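Long-range contact in CYTH domain-containing protein (Pyrococcus furiosus, PDB 1YEM), which is of unknown function but belongs to the CYTH superfamily of triphosphate tunnel enzymes and so probably binds a phosphate-rich substrate inside its barrel: residues P47-L51 with L166-L170. Residues are numbered along the deposited sequence.
Sequences PRPKL and LYLEL
A short terminal helix can be anchored within the mouth of a barrel by a few leucines flanked by an arginine side chain, as Pro47-Leu51 and Leu166-Leu170 illustrate. A cis peptide before Pro49 and the Lys50 N to Pro47 O hydrogen bond (3.1 Å) make residues 47-50 a type VI beta turn, whose chain becomes extended at Lys50 and Leu51, the start of strand 50-57. In the partner segment Leu166 is the N-cap of helix 167-173. The backbones stay apart, closest at Leu51 and Leu168, CA to CA 9.6 Å, so side chains bridge the gap.

Leu51 (m, t) points toward the helix and sets its CD2 3.9 Å from Leu168 CD2 and 4.2 Å from Leu166 CD1. Leu166 is also m, t, whereas Leu168 takes t, p; both point toward the strand. Arg48 leaves its backbone sideways, and with chi1 and chi2 both m and chi3 t it reaches across to the helix. Leu166 CD1 lies over one face of the guanidinium, 4.3 Å from Arg48 NH2, while Glu169 OE1 approaches its edge, 3.6 Å from Arg48 NH2 in a long salt bridge. Glu169 (m, t) also accepts a hydrogen bond at OE2 from Leu166 N (2.9 Å), one half of a capping box, since the leucine side chain has no acceptor to return it.

Leu51 is backbone-hydrogen-bonded to Lys68; Tyr167 meets Phe131 edge-to-face, Lys14 by cation-pi and Asp133 through its OH. Such a C-terminal helix, probably packed against inward-facing side chains and partly closing one barrel end, is consistent with the CYTH tunnel fold.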
loop_
_atom_site.group_PDB
_atom_site.type_symbol
_atom_site.label_atom_id
_atom_site.label_comp_id
_atom_site.label_asym_id
_atom_site.label_seq_id
_atom_site.Cartn_x
_atom_site.Cartn_y
_atom_site.Cartn_z
ATOM N N PRO B 47 2.706 17.997 2.576
ATOM C CA PRO B 47 3.095 19.058 3.502
ATOM C C PRO B 47 3.828 18.518 4.720
ATOM O O PRO B 47 3.430 17.496 5.267
ATOM C CB PRO B 47 1.745 19.683 3.924
ATOM C CG PRO B 47 0.710 18.653 3.606
ATOM C CD PRO B 47 1.246 17.902 2.410
ATOM N N ARG B 48 4.891 19.201 5.136
ATOM C CA ARG B 48 5.494 18.943 6.443
ATOM C C ARG B 48 4.377 19.056 7.478
ATOM O O ARG B 48 3.429 19.780 7.250
ATOM C CB ARG B 48 6.601 19.963 6.750
ATOM C CG ARG B 48 7.875 19.793 5.898
ATOM C CD ARG B 48 8.718 18.560 6.323
ATOM N NE ARG B 48 10.035 18.571 5.676
ATOM C CZ ARG B 48 10.286 18.151 4.430
ATOM N NH1 ARG B 48 9.316 17.663 3.667
ATOM N NH2 ARG B 48 11.522 18.218 3.937
ATOM N N PRO B 49 4.465 18.308 8.597
ATOM C CA PRO B 49 5.557 17.437 9.034
ATOM C C PRO B 49 5.427 15.967 8.574
ATOM O O PRO B 49 5.958 15.074 9.230
ATOM C CB PRO B 49 5.446 17.525 10.552
ATOM C CG PRO B 49 3.936 17.580 10.790
ATOM C CD PRO B 49 3.348 18.289 9.564
ATOM N N LYS B 50 4.744 15.733 7.450
ATOM C CA LYS B 50 4.449 14.381 6.984
ATOM C C LYS B 50 5.549 13.873 6.095
ATOM O O LYS B 50 6.219 14.651 5.429
ATOM C CB LYS B 50 3.148 14.350 6.173
ATOM C CG LYS B 50 1.900 14.852 6.885
ATOM C CD LYS B 50 0.764 15.046 5.858
ATOM C CE LYS B 50 -0.594 15.276 6.514
ATOM N NZ LYS B 50 -0.740 16.654 7.054
ATOM N N LEU B 51 5.716 12.558 6.064
ATOM C CA LEU B 51 6.520 11.910 5.026
ATOM C C LEU B 51 5.746 10.740 4.460
ATOM O O LEU B 51 4.958 10.101 5.175
ATOM C CB LEU B 51 7.844 11.407 5.578
ATOM C CG LEU B 51 8.799 12.462 6.124
ATOM C CD1 LEU B 51 9.870 11.800 6.969
ATOM C CD2 LEU B 51 9.410 13.276 4.968
ATOM N N LEU B 166 17.253 15.237 6.858
ATOM C CA LEU B 166 16.712 14.024 6.259
ATOM C C LEU B 166 17.472 13.724 4.983
ATOM O O LEU B 166 17.970 14.632 4.340
ATOM C CB LEU B 166 15.227 14.230 5.905
ATOM C CG LEU B 166 14.286 14.637 7.036
ATOM C CD1 LEU B 166 12.933 14.998 6.485
ATOM C CD2 LEU B 166 14.167 13.522 8.058
ATOM N N TYR B 167 17.546 12.452 4.610
ATOM C CA TYR B 167 18.110 12.054 3.325
ATOM C C TYR B 167 17.380 12.738 2.164
ATOM O O TYR B 167 17.969 13.009 1.125
ATOM C CB TYR B 167 18.013 10.526 3.140
ATOM C CG TYR B 167 18.880 9.725 4.064
ATOM C CD1 TYR B 167 18.367 8.611 4.733
ATOM C CD2 TYR B 167 20.230 10.074 4.285
ATOM C CE1 TYR B 167 19.153 7.864 5.605
ATOM C CE2 TYR B 167 21.029 9.323 5.156
ATOM C CZ TYR B 167 20.473 8.213 5.815
ATOM O OH TYR B 167 21.234 7.452 6.685
ATOM N N LEU B 168 16.078 12.957 2.355
ATOM C CA LEU B 168 15.214 13.639 1.403
ATOM C C LEU B 168 15.690 15.068 1.193
ATOM O O LEU B 168 15.782 15.533 0.071
ATOM C CB LEU B 168 13.755 13.634 1.939
ATOM C CG LEU B 168 12.710 14.410 1.130
ATOM C CD1 LEU B 168 12.601 13.822 -0.273
ATOM C CD2 LEU B 168 11.371 14.400 1.812
ATOM N N GLU B 169 15.968 15.753 2.299
ATOM C CA GLU B 169 16.513 17.111 2.272
ATOM C C GLU B 169 17.906 17.151 1.612
ATOM O O GLU B 169 18.198 18.052 0.838
ATOM C CB GLU B 169 16.569 17.690 3.701
ATOM C CG GLU B 169 15.195 18.200 4.257
ATOM C CD GLU B 169 15.158 18.323 5.795
ATOM O OE1 GLU B 169 14.136 18.824 6.364
ATOM O OE2 GLU B 169 16.144 17.906 6.444
ATOM N N LEU B 170 18.746 16.159 1.914
ATOM C CA LEU B 170 20.119 16.099 1.392
ATOM C C LEU B 170 20.161 15.838 -0.115
ATOM O O LEU B 170 20.965 16.433 -0.823
ATOM C CB LEU B 170 20.929 15.018 2.128
ATOM C CG LEU B 170 21.194 15.239 3.628
ATOM C CD1 LEU B 170 21.760 13.974 4.264
ATOM C CD2 LEU B 170 22.121 16.415 3.858
#